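Probable brix-domain ribosomal biogenesis protein (Methanothermobacter thermautotrophicus, PDB 1W94) probably takes part in ribosome biogenesis, as an Imp4-like Brix-domain protein that is thought to bind rRNA. Local coordinates at residues Q19-S22 against G26-Y29; T62-D65 against G69-G72; E102-L107 against L147-F152; M108-D113 against D119-R124. One frame throughout, in Å; residues are numbered along the deposited sequence.

Contact 1: Q19-S22 against G26-Y29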
loop_
_atom_site.group_PDB
_atom_site.type_symbol
_atom_site.label_atom_id
_atom_site.label_comp_id
_atom_site.label_asym_id
_atom_site.label_seq_id
_atom_site.Cartn_x
_atom_site.Cartn_y
_atom_site.Cartn_z
ATOM N N GLN A 19 -3.433 2.978 8.772
ATOM C CA GLN A 19 -4.098 4.269 8.760
ATOM C C GLN A 19 -3.296 5.293 7.934
ATOM O O GLN A 19 -3.868 5.987 7.090
ATOM C CB GLN A 19 -4.347 4.762 10.180
ATOM C CG GLN A 19 -5.408 3.933 10.941
ATOM C CD GLN A 19 -5.601 4.363 12.391
ATOM O OE1 GLN A 19 -6.734 4.503 12.853
ATOM N NE2 GLN A 19 -4.500 4.588 13.111
ATOM N N ARG A 20 -1.991 5.397 8.192
ATOM C CA ARG A 20 -1.089 6.217 7.366
ATOM C C ARG A 20 -1.206 5.919 5.867
ATOM O O ARG A 20 -1.332 6.828 5.062
ATOM C CB ARG A 20 0.351 5.937 7.740
ATOM C CG ARG A 20 0.955 6.854 8.771
ATOM C CD ARG A 20 2.021 7.731 8.093
ATOM N NE ARG A 20 2.184 8.924 8.900
ATOM C CZ ARG A 20 3.206 9.146 9.712
ATOM N NH1 ARG A 20 3.222 10.260 10.419
ATOM N NH2 ARG A 20 4.204 8.277 9.807
ATOM N N LEU A 21 -1.088 4.640 5.491
ATOM C CA LEU A 21 -1.090 4.267 4.075
ATOM C C LEU A 21 -2.410 4.638 3.421
ATOM O O LEU A 21 -2.443 5.128 2.274
ATOM C CB LEU A 21 -0.821 2.777 3.919
ATOM C CG LEU A 21 -0.906 2.188 2.521
ATOM C CD1 LEU A 21 0.246 2.673 1.582
ATOM C CD2 LEU A 21 -0.938 0.633 2.624
ATOM N N SER A 22 -3.508 4.421 4.144
ATOM C CA SER A 22 -4.817 4.685 3.549
ATOM C C SER A 22 -5.036 6.196 3.331
ATOM O O SER A 22 -5.568 6.608 2.313
ATOM C CB SER A 22 -5.917 4.065 4.396
ATOM O OG SER A 22 -6.053 4.868 5.561
ATOM N N GLY A 26 -5.541 7.817 -0.249
ATOM C CA GLY A 26 -6.962 8.238 -0.316
ATOM C C GLY A 26 -7.904 7.025 -0.411
ATOM O O GLY A 26 -8.956 7.099 -1.009
ATOM N N TRP A 27 -7.499 5.901 0.168
ATOM C CA TRP A 27 -8.356 4.719 0.261
ATOM C C TRP A 27 -9.208 4.850 1.534
ATOM O O TRP A 27 -8.741 5.409 2.506
ATOM C CB TRP A 27 -7.505 3.463 0.353
ATOM C CG TRP A 27 -6.727 3.130 -0.904
ATOM C CD1 TRP A 27 -6.983 3.567 -2.182
ATOM C CD2 TRP A 27 -5.616 2.238 -1.001
ATOM N NE1 TRP A 27 -6.070 3.021 -3.056
ATOM C CE2 TRP A 27 -5.221 2.202 -2.360
ATOM C CE3 TRP A 27 -4.891 1.483 -0.063
ATOM C CZ2 TRP A 27 -4.155 1.422 -2.810
ATOM C CZ3 TRP A 27 -3.814 0.708 -0.511
ATOM C CH2 TRP A 27 -3.458 0.684 -1.876
ATOM N N ARG A 28 -10.448 4.381 1.533
ATOM C CA ARG A 28 -11.221 4.389 2.784
ATOM C C ARG A 28 -10.710 3.339 3.790
ATOM O O ARG A 28 -10.544 2.169 3.437
ATOM C CB ARG A 28 -12.697 4.165 2.499
ATOM C CG ARG A 28 -13.482 3.791 3.736
ATOM C CD ARG A 28 -14.946 4.105 3.544
ATOM N NE ARG A 28 -15.646 3.090 2.767
ATOM C CZ ARG A 28 -16.453 2.170 3.297
ATOM N NH1 ARG A 28 -16.638 2.124 4.621
ATOM N NH2 ARG A 28 -17.065 1.287 2.499
ATOM N N TYR A 29 -10.449 3.758 5.033
ATOM C CA TYR A 29 -9.978 2.826 6.071
ATOM C C TYR A 29 -11.087 2.421 7.037
ATOM O O TYR A 29 -11.816 3.278 7.544
ATOM C CB TYR A 29 -8.835 3.434 6.875
ATOM C CG TYR A 29 -8.340 2.551 7.996
ATOM C CD1 TYR A 29 -7.444 1.508 7.729
ATOM C CD2 TYR A 29 -8.769 2.746 9.312
ATOM C CE1 TYR A 29 -6.973 0.686 8.729
ATOM C CE2 TYR A 29 -8.309 1.912 10.335
ATOM C CZ TYR A 29 -7.394 0.886 10.020
ATOM O OH TYR A 29 -6.917 0.050 10.990
#
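W27 N donates to S22 O at 3.0 Å, and this bond belongs to the Schellman motif that ends helix 12-25 and turns the chain into strand 28-29. The bond is clearly bent, with an angle of 137° at the hydrogen. G26 is the C-prime residue, and its positive phi of 67° reverses the chain. The turn lies inside a beta-alpha-beta unit. Strand 3-6 leads to helix 12-25, and strand 28-29 then returns beside strand 3-6 and parallel to it at the edge of the sheet.

Two side chains of the returning segment point to the helix. Y29 CB sits 3.4 Å from S22 OG. S22 OG also makes a weak hydrogen bond to S18 O, one turn earlier in the helix. L21 CD2 meets W27 CZ3 at 4.3 Å, an apolar contact. L21 also touches F145 of strand 145-154. W27 and Y29 both also pack on L4 of strand 3-6.

Q19 packs on the Y29 ring. Y29 has its CG anti to the backbone N (chi1 178°), which carries the ring to Q19 CG. Q19 CG lies over one face of that ring, offset toward the rim, in a CH-pi contact. The amide plane is inclined to the ring and does not stack on it. Q19 CG stands 3.8 Å from the Y29 ring centroid, while Q19 OE1 lies 3.9 Å from Y29 CE2.

Contact 2: T62-D65 against G69-G72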
loop_
_atom_site.group_PDB
_atom_site.type_symbol
_atom_site.label_atom_id
_atom_site.label_comp_id
_atom_site.label_asym_id
_atom_site.label_seq_id
_atom_site.Cartn_x
_atom_site.Cartn_y
_atom_site.Cartn_z
ATOM N N THR A 62 -2.730 -7.954 0.830
ATOM C CA THR A 62 -3.468 -8.780 -0.114
ATOM C C THR A 62 -4.533 -7.971 -0.819
ATOM O O THR A 62 -5.282 -7.258 -0.169
ATOM C CB THR A 62 -4.074 -9.964 0.652
ATOM O OG1 THR A 62 -2.985 -10.739 1.169
ATOM C CG2 THR A 62 -4.985 -10.822 -0.222
ATOM N N PHE A 63 -4.610 -8.076 -2.137
ATOM C CA PHE A 63 -5.584 -7.285 -2.874
ATOM C C PHE A 63 -6.721 -8.154 -3.408
ATOM O O PHE A 63 -6.481 -9.144 -4.088
ATOM C CB PHE A 63 -4.910 -6.516 -4.033
ATOM C CG PHE A 63 -3.823 -5.597 -3.581
ATOM C CD1 PHE A 63 -2.544 -6.083 -3.315
ATOM C CD2 PHE A 63 -4.077 -4.236 -3.430
ATOM C CE1 PHE A 63 -1.524 -5.220 -2.874
ATOM C CE2 PHE A 63 -3.080 -3.363 -3.000
ATOM C CZ PHE A 63 -1.809 -3.846 -2.742
ATOM N N LEU A 64 -7.950 -7.759 -3.106
ATOM C CA LEU A 64 -9.138 -8.460 -3.576
ATOM C C LEU A 64 -9.970 -7.618 -4.513
ATOM O O LEU A 64 -10.051 -6.406 -4.343
ATOM C CB LEU A 64 -10.047 -8.852 -2.405
ATOM C CG LEU A 64 -9.614 -9.862 -1.339
ATOM C CD1 LEU A 64 -8.768 -11.024 -1.871
ATOM C CD2 LEU A 64 -8.947 -9.159 -0.204
ATOM N N ASP A 65 -10.602 -8.270 -5.486
ATOM C CA ASP A 65 -11.567 -7.579 -6.316
ATOM C C ASP A 65 -12.899 -7.521 -5.568
ATOM O O ASP A 65 -13.036 -8.107 -4.486
ATOM C CB ASP A 65 -11.676 -8.178 -7.729
ATOM C CG ASP A 65 -12.256 -9.591 -7.755
ATOM O OD1 ASP A 65 -11.795 -10.357 -8.632
ATOM O OD2 ASP A 65 -13.174 -9.945 -6.963
ATOM N N GLY A 69 -12.277 -12.133 -5.364
ATOM C CA GLY A 69 -11.197 -12.797 -6.085
ATOM C C GLY A 69 -9.873 -12.135 -5.723
ATOM O O GLY A 69 -9.813 -10.916 -5.549
ATOM N N GLU A 70 -8.823 -12.936 -5.576
ATOM C CA GLU A 70 -7.525 -12.424 -5.166
ATOM C C GLU A 70 -6.745 -11.984 -6.386
ATOM O O GLU A 70 -6.381 -12.794 -7.249
ATOM C CB GLU A 70 -6.707 -13.425 -4.336
ATOM C CG GLU A 70 -5.461 -12.687 -3.661
ATOM C CD GLU A 70 -4.258 -13.594 -3.413
ATOM O OE1 GLU A 70 -3.780 -14.275 -4.370
ATOM O OE2 GLU A 70 -3.770 -13.629 -2.254
ATOM N N ARG A 71 -6.514 -10.682 -6.452
ATOM C CA ARG A 71 -5.799 -10.063 -7.543
ATOM C C ARG A 71 -4.317 -10.378 -7.411
ATOM O O ARG A 71 -3.632 -10.582 -8.411
ATOM C CB ARG A 71 -6.015 -8.552 -7.487
ATOM C CG ARG A 71 -7.461 -8.148 -7.756
ATOM C CD ARG A 71 -7.683 -6.655 -7.590
ATOM N NE ARG A 71 -6.907 -5.908 -8.581
ATOM C CZ ARG A 71 -6.074 -4.909 -8.305
ATOM N NH1 ARG A 71 -5.894 -4.475 -7.044
ATOM N NH2 ARG A 71 -5.403 -4.350 -9.299
ATOM N N GLY A 72 -3.841 -10.441 -6.172
ATOM C CA GLY A 72 -2.423 -10.570 -5.906
ATOM C C GLY A 72 -2.054 -10.108 -4.502
ATOM O O GLY A 72 -2.912 -9.780 -3.677
HETATM O O HOH W 1 -2.433 -13.331 0.358
HETATM O O HOH W 2 -7.711 -4.582 -4.592
#
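F63 and G72 form an antiparallel hydrogen-bonded pair in the hairpin of strands 57-64 and 70-80, and L64 and E70 form the next, non-hydrogen-bonded pair. The register slips by one between them, so R71 is the extra residue of a beta bulge. F63 N donates almost straight to G72 O (2.9 Å), and F63 O takes R71 N (2.8 Å). Nearer the turn, D65 N donates to G69 O (2.8 Å).

The D65 side chain adds a bond of its own. G69 N meets D65 OD2 at 2.9 Å, from above the carboxylate plane. T62 CG2 lies 3.7 Å from E70 OE2, the two side chains crossing at about a right angle, and a water links that oxygen to T62 OG1.

R71 runs its CB past F63 O and then bends at chi3 (64°). The bend brings R71 NH1 beside F63 CB, 3.8 Å away, with the guanidinium plane almost perpendicular to the ring. NH1 binds L107 O and, through a water, L64 O; NH2 binds N106 O. The R71 charge is therefore held by carbonyls at the C-terminal end of helix 102-108, where it would probably balance the negative pole of the helix.

Contact 3: E102-L107 against L147-F152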
loop_
_atom_site.group_PDB
_atom_site.type_symbol
_atom_site.label_atom_id
_atom_site.label_comp_id
_atom_site.label_asym_id
_atom_site.label_seq_id
_atom_site.Cartn_x
_atom_site.Cartn_y
_atom_site.Cartn_z
ATOM N N GLU A 102 5.998 -4.075 -12.765
ATOM C CA GLU A 102 4.677 -3.664 -13.256
ATOM C C GLU A 102 3.522 -4.110 -12.344
ATOM O O GLU A 102 2.544 -3.386 -12.190
ATOM C CB GLU A 102 4.435 -4.182 -14.671
ATOM C CG GLU A 102 5.402 -3.659 -15.756
ATOM C CD GLU A 102 6.671 -4.513 -15.949
ATOM O OE1 GLU A 102 6.933 -5.448 -15.141
ATOM O OE2 GLU A 102 7.418 -4.222 -16.927
ATOM N N GLY A 103 3.637 -5.295 -11.738
ATOM C CA GLY A 103 2.568 -5.823 -10.892
ATOM C C GLY A 103 2.341 -4.953 -9.664
ATOM O O GLY A 103 1.205 -4.790 -9.216
ATOM N N LEU A 104 3.411 -4.380 -9.109
ATOM C CA LEU A 104 3.252 -3.431 -8.010
ATOM C C LEU A 104 2.310 -2.327 -8.396
ATOM O O LEU A 104 1.373 -2.029 -7.660
ATOM C CB LEU A 104 4.594 -2.859 -7.544
ATOM C CG LEU A 104 5.503 -3.901 -6.917
ATOM C CD1 LEU A 104 6.904 -3.324 -6.655
ATOM C CD2 LEU A 104 4.856 -4.460 -5.611
ATOM N N CYS A 105 2.523 -1.740 -9.570
ATOM C CA CYS A 105 1.689 -0.662 -10.037
ATOM C C CYS A 105 0.236 -1.116 -10.288
ATOM O O CYS A 105 -0.700 -0.382 -9.965
ATOM C CB CYS A 105 2.333 0.024 -11.272
ATOM S SG CYS A 105 3.991 0.662 -10.793
ATOM N N ASN A 106 0.063 -2.306 -10.872
ATOM C CA ASN A 106 -1.263 -2.823 -11.171
ATOM C C ASN A 106 -2.070 -3.101 -9.910
ATOM O O ASN A 106 -3.235 -2.693 -9.820
ATOM C CB ASN A 106 -1.167 -4.056 -12.090
ATOM C CG ASN A 106 -0.789 -3.683 -13.516
ATOM O OD1 ASN A 106 -1.200 -2.632 -14.032
ATOM N ND2 ASN A 106 -0.020 -4.543 -14.168
ATOM N N LEU A 107 -1.438 -3.729 -8.912
ATOM C CA LEU A 107 -2.126 -4.057 -7.664
ATOM C C LEU A 107 -2.600 -2.791 -6.951
ATOM O O LEU A 107 -3.741 -2.692 -6.529
ATOM C CB LEU A 107 -1.198 -4.843 -6.734
ATOM C CG LEU A 107 -0.950 -6.292 -7.182
ATOM C CD1 LEU A 107 0.112 -6.915 -6.253
ATOM C CD2 LEU A 107 -2.253 -7.084 -7.191
ATOM N N LEU A 147 7.876 1.318 1.285
ATOM C CA LEU A 147 7.522 -0.083 1.302
ATOM C C LEU A 147 8.732 -0.866 0.799
ATOM O O LEU A 147 9.184 -0.667 -0.325
ATOM C CB LEU A 147 6.282 -0.342 0.446
ATOM C CG LEU A 147 5.072 0.579 0.657
ATOM C CD1 LEU A 147 3.936 0.120 -0.268
ATOM C CD2 LEU A 147 4.567 0.538 2.107
ATOM N N LEU A 148 9.268 -1.727 1.674
ATOM C CA LEU A 148 10.447 -2.505 1.375
ATOM C C LEU A 148 9.956 -3.864 0.910
ATOM O O LEU A 148 9.549 -4.700 1.707
ATOM C CB LEU A 148 11.369 -2.591 2.608
ATOM C CG LEU A 148 11.665 -1.222 3.299
ATOM C CD1 LEU A 148 12.519 -1.365 4.530
ATOM C CD2 LEU A 148 12.371 -0.266 2.339
ATOM N N ILE A 149 9.971 -4.057 -0.396
ATOM C CA ILE A 149 9.253 -5.173 -1.000
ATOM C C ILE A 149 10.168 -6.375 -1.080
ATOM O O ILE A 149 11.213 -6.330 -1.715
ATOM C CB ILE A 149 8.740 -4.800 -2.419
ATOM C CG1 ILE A 149 7.931 -3.473 -2.397
ATOM C CG2 ILE A 149 7.997 -5.967 -3.069
ATOM C CD1 ILE A 149 6.596 -3.571 -1.832
ATOM N N ARG A 150 9.752 -7.444 -0.420
ATOM C CA ARG A 150 10.419 -8.722 -0.486
ATOM C C ARG A 150 10.007 -9.533 -1.707
ATOM O O ARG A 150 10.841 -10.221 -2.298
ATOM C CB ARG A 150 10.108 -9.524 0.787
ATOM C CG ARG A 150 11.005 -9.143 1.988
ATOM C CD ARG A 150 10.191 -8.458 3.088
ATOM N NE ARG A 150 9.433 -9.432 3.893
ATOM N N ASP A 151 8.737 -9.453 -2.094
ATOM C CA ASP A 151 8.239 -10.285 -3.197
ATOM C C ASP A 151 6.837 -9.764 -3.500
ATOM O O ASP A 151 6.241 -9.046 -2.671
ATOM C CB ASP A 151 8.248 -11.760 -2.722
ATOM C CG ASP A 151 7.690 -12.763 -3.737
ATOM O OD1 ASP A 151 7.555 -12.473 -4.952
ATOM O OD2 ASP A 151 7.380 -13.901 -3.286
ATOM N N PHE A 152 6.318 -10.101 -4.676
ATOM C CA PHE A 152 4.887 -9.883 -4.951
ATOM C C PHE A 152 4.448 -10.842 -6.028
ATOM O O PHE A 152 5.243 -11.243 -6.882
ATOM C CB PHE A 152 4.600 -8.436 -5.391
ATOM C CG PHE A 152 5.110 -8.107 -6.788
ATOM C CD1 PHE A 152 4.299 -8.273 -7.890
ATOM C CD2 PHE A 152 6.418 -7.652 -6.986
ATOM C CE1 PHE A 152 4.779 -7.989 -9.179
ATOM C CE2 PHE A 152 6.903 -7.376 -8.261
ATOM C CZ PHE A 152 6.092 -7.544 -9.354
#
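The F152 ring comes right up to the backbone of helix 102-108, with F152 CE1 3.5 Å from G103 CA. G103 carries no side chain, which lets the ring come this close. L104 N sits over one face of the same ring. No hydrogen bond crosses between the two segments.

L104 makes the main side-chain contact. Its CG stands over the ring face in a CH-pi contact, 4.1 Å from the F152 centroid. L104 CD2 approaches F152 CD2 at 3.8 Å. L104 CD2 also reaches I149 CD1 at 4.3 Å, so one methyl of L104 touches two residues of strand 145-154. F152 holds its ring there with CG between the backbone N and the carbonyl carbon (chi1 71°).

I149 and F152 are three residues apart, yet both point to the helix. The corner at R150 and the classic bulge of R150 and D151, both facing L75, permit this. W131 of the neighbouring strand touches L104, I149 and F152, and I74 on the other side touches L104 and I149. C105 in the next helical position is tied to C97 by a disulfide. The arrangement is that of an alpha/beta fold, with a helix packed by apolar side chains on a mixed sheet.

Contact 4: M108-D113 against D119-R124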
loop_
_atom_site.group_PDB
_atom_site.type_symbol
_atom_site.label_atom_id
_atom_site.label_comp_id
_atom_site.label_asym_id
_atom_site.label_seq_id
_atom_site.Cartn_x
_atom_site.Cartn_y
_atom_site.Cartn_z
HETATM N N MSE A 108 -1.724 -1.807 -6.856
HETATM C CA MSE A 108 -2.014 -0.609 -6.081
HETATM C C MSE A 108 -2.762 0.456 -6.857
HETATM O O MSE A 108 -3.124 1.495 -6.280
HETATM C CB MSE A 108 -0.723 -0.038 -5.518
HETATM C CG MSE A 108 -0.176 -0.952 -4.451
HETATM SE SE MSE A 108 1.447 -0.329 -3.762
HETATM C CE MSE A 108 0.832 1.318 -2.705
ATOM N N GLY A 109 -2.980 0.204 -8.138
ATOM C CA GLY A 109 -3.719 1.114 -8.993
ATOM C C GLY A 109 -2.941 2.394 -9.265
ATOM O O GLY A 109 -3.530 3.456 -9.327
ATOM N N LEU A 110 -1.623 2.307 -9.416
ATOM C CA LEU A 110 -0.834 3.518 -9.657
ATOM C C LEU A 110 -0.837 3.878 -11.140
ATOM O O LEU A 110 -0.879 2.998 -11.968
ATOM C CB LEU A 110 0.593 3.323 -9.153
ATOM C CG LEU A 110 0.651 2.867 -7.705
ATOM C CD1 LEU A 110 2.099 2.706 -7.329
ATOM C CD2 LEU A 110 -0.033 3.906 -6.778
ATOM N N GLU A 111 -0.813 5.161 -11.486
ATOM C CA GLU A 111 -0.659 5.543 -12.897
ATOM C C GLU A 111 0.684 6.196 -13.088
ATOM O O GLU A 111 1.122 7.000 -12.255
ATOM C CB GLU A 111 -1.771 6.477 -13.376
ATOM C CG GLU A 111 -2.284 7.467 -12.305
ATOM N N VAL A 112 1.341 5.854 -14.189
ATOM C CA VAL A 112 2.614 6.467 -14.524
ATOM C C VAL A 112 2.388 7.932 -14.900
ATOM O O VAL A 112 1.495 8.250 -15.684
ATOM C CB VAL A 112 3.334 5.693 -15.636
ATOM C CG1 VAL A 112 4.682 6.304 -15.921
ATOM C CG2 VAL A 112 3.499 4.236 -15.224
ATOM N N ASP A 113 3.195 8.815 -14.315
ATOM C CA ASP A 113 3.127 10.246 -14.580
ATOM C C ASP A 113 4.538 10.778 -14.646
ATOM O O ASP A 113 5.236 10.825 -13.634
ATOM C CB ASP A 113 2.343 10.971 -13.485
ATOM C CG ASP A 113 2.227 12.483 -13.727
ATOM O OD1 ASP A 113 2.929 13.044 -14.605
ATOM O OD2 ASP A 113 1.405 13.123 -13.032
ATOM N N ASP A 119 3.988 14.147 -4.797
ATOM C CA ASP A 119 2.827 13.341 -4.370
ATOM C C ASP A 119 2.801 12.019 -5.128
ATOM O O ASP A 119 1.747 11.578 -5.608
ATOM C CB ASP A 119 1.519 14.122 -4.601
ATOM C CG ASP A 119 1.541 15.503 -3.955
ATOM O OD1 ASP A 119 1.698 15.558 -2.708
ATOM O OD2 ASP A 119 1.417 16.525 -4.689
ATOM N N ALA A 120 3.977 11.413 -5.270
ATOM C CA ALA A 120 4.175 10.285 -6.198
ATOM C C ALA A 120 5.106 9.207 -5.645
ATOM O O ALA A 120 5.886 9.466 -4.731
ATOM C CB ALA A 120 4.714 10.806 -7.533
ATOM N N TRP A 121 5.010 7.995 -6.187
ATOM C CA TRP A 121 5.908 6.929 -5.799
ATOM C C TRP A 121 7.113 6.816 -6.725
ATOM O O TRP A 121 7.052 7.075 -7.946
ATOM C CB TRP A 121 5.184 5.578 -5.721
ATOM C CG TRP A 121 4.105 5.524 -4.693
ATOM C CD1 TRP A 121 2.800 5.832 -4.876
ATOM C CD2 TRP A 121 4.242 5.147 -3.310
ATOM N NE1 TRP A 121 2.101 5.655 -3.699
ATOM C CE2 TRP A 121 2.968 5.242 -2.727
ATOM C CE3 TRP A 121 5.333 4.765 -2.498
ATOM C CZ2 TRP A 121 2.734 4.949 -1.374
ATOM C CZ3 TRP A 121 5.085 4.438 -1.140
ATOM C CH2 TRP A 121 3.823 4.558 -0.603
ATOM N N SER A 122 8.226 6.436 -6.116
ATOM C CA SER A 122 9.425 6.102 -6.839
ATOM C C SER A 122 9.664 4.616 -6.561
ATOM O O SER A 122 9.640 4.210 -5.401
ATOM C CB SER A 122 10.555 6.929 -6.259
ATOM O OG SER A 122 11.695 6.865 -7.058
ATOM N N ILE A 123 9.865 3.819 -7.606
ATOM C CA ILE A 123 10.219 2.405 -7.483
ATOM C C ILE A 123 11.638 2.179 -7.920
ATOM O O ILE A 123 12.040 2.612 -9.013
ATOM C CB ILE A 123 9.325 1.521 -8.341
ATOM C CG1 ILE A 123 7.886 1.603 -7.828
ATOM C CG2 ILE A 123 9.835 0.041 -8.328
ATOM C CD1 ILE A 123 6.842 1.030 -8.783
ATOM N N ARG A 124 12.433 1.531 -7.074
ATOM C CA ARG A 124 13.795 1.232 -7.478
ATOM C C ARG A 124 14.304 -0.102 -6.951
ATOM O O ARG A 124 13.709 -0.675 -6.054
ATOM C CB ARG A 124 14.738 2.381 -7.101
ATOM C CG ARG A 124 15.406 2.240 -5.742
ATOM C CD ARG A 124 14.862 3.208 -4.737
ATOM N NE ARG A 124 15.717 3.321 -3.546
ATOM C CZ ARG A 124 15.462 4.129 -2.520
ATOM N NH1 ARG A 124 14.381 4.912 -2.534
ATOM N NH2 ARG A 124 16.287 4.155 -1.481
#
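M108 and L110 flank the Schellman motif that ends helix 102-108, and both press their side chains against W121 of strand 120-124. G109, with positive phi, makes the turn between them. The chain then enters strand 111-112, the outermost strand on this side of the sheet. Strand 93-94, helix 102-108 and strand 111-112 form a beta-alpha-beta unit, and strand 93-94 lies between the two strands described here. The segments are therefore not paired through their backbones. L110 CA and W121 CA, 8.5 Å apart, are the nearest pair of CA atoms, and the contact is purely apolar.

The side chains of L110 and W121 cross at about a right angle. Both methyl groups of L110 meet the pyrrole side of the indole. L110 CD2 lies 3.9 Å from W121 CD1, and L110 CD1 lies 4.0 Å from the same atom. L110 CD2 is also 4.1 Å from W121 NE1. That nitrogen has its own partner, a weak hydrogen bond to A91 O.

M108 is modelled as selenomethionine. Its chain runs straight to SE and then turns at chi3 (70°), which carries the methyl CE to a place above the indole plane, offset toward the rim.

Other parts of the fold cover the contact. M25 of helix 12-25 touches M108, L110 and W121, and I24 adds to the cover of the indole. M133 of strand 131-136 touches both M108 and L110. At the benzene end of the indole, M108 CE stands 4.3 Å from W121 CZ2.

In the fold
All four contacts attach to one mixed sheet in a single Brix domain. Contacts 1, 2 and 3 follow in series along the chain, and contact 4 is nested in the loop that contact 3 closes. Contacts 3 and 4 are nearest, centres about 11 Å apart, and share the end of helix 102-108, where C105 O probably accepts L110 N. Contacts 2 and 4 are farthest, about 19 Å between centres, yet F63 touches M108. W27 of contact 1 reaches both F63 and M108, so contacts 1, 2 and 4 meet through these three residues. The protein has an internal duplication and resembles the anticodon-binding domain of class IIa aminoacyl-tRNA synthetases, consistent with RNA binding.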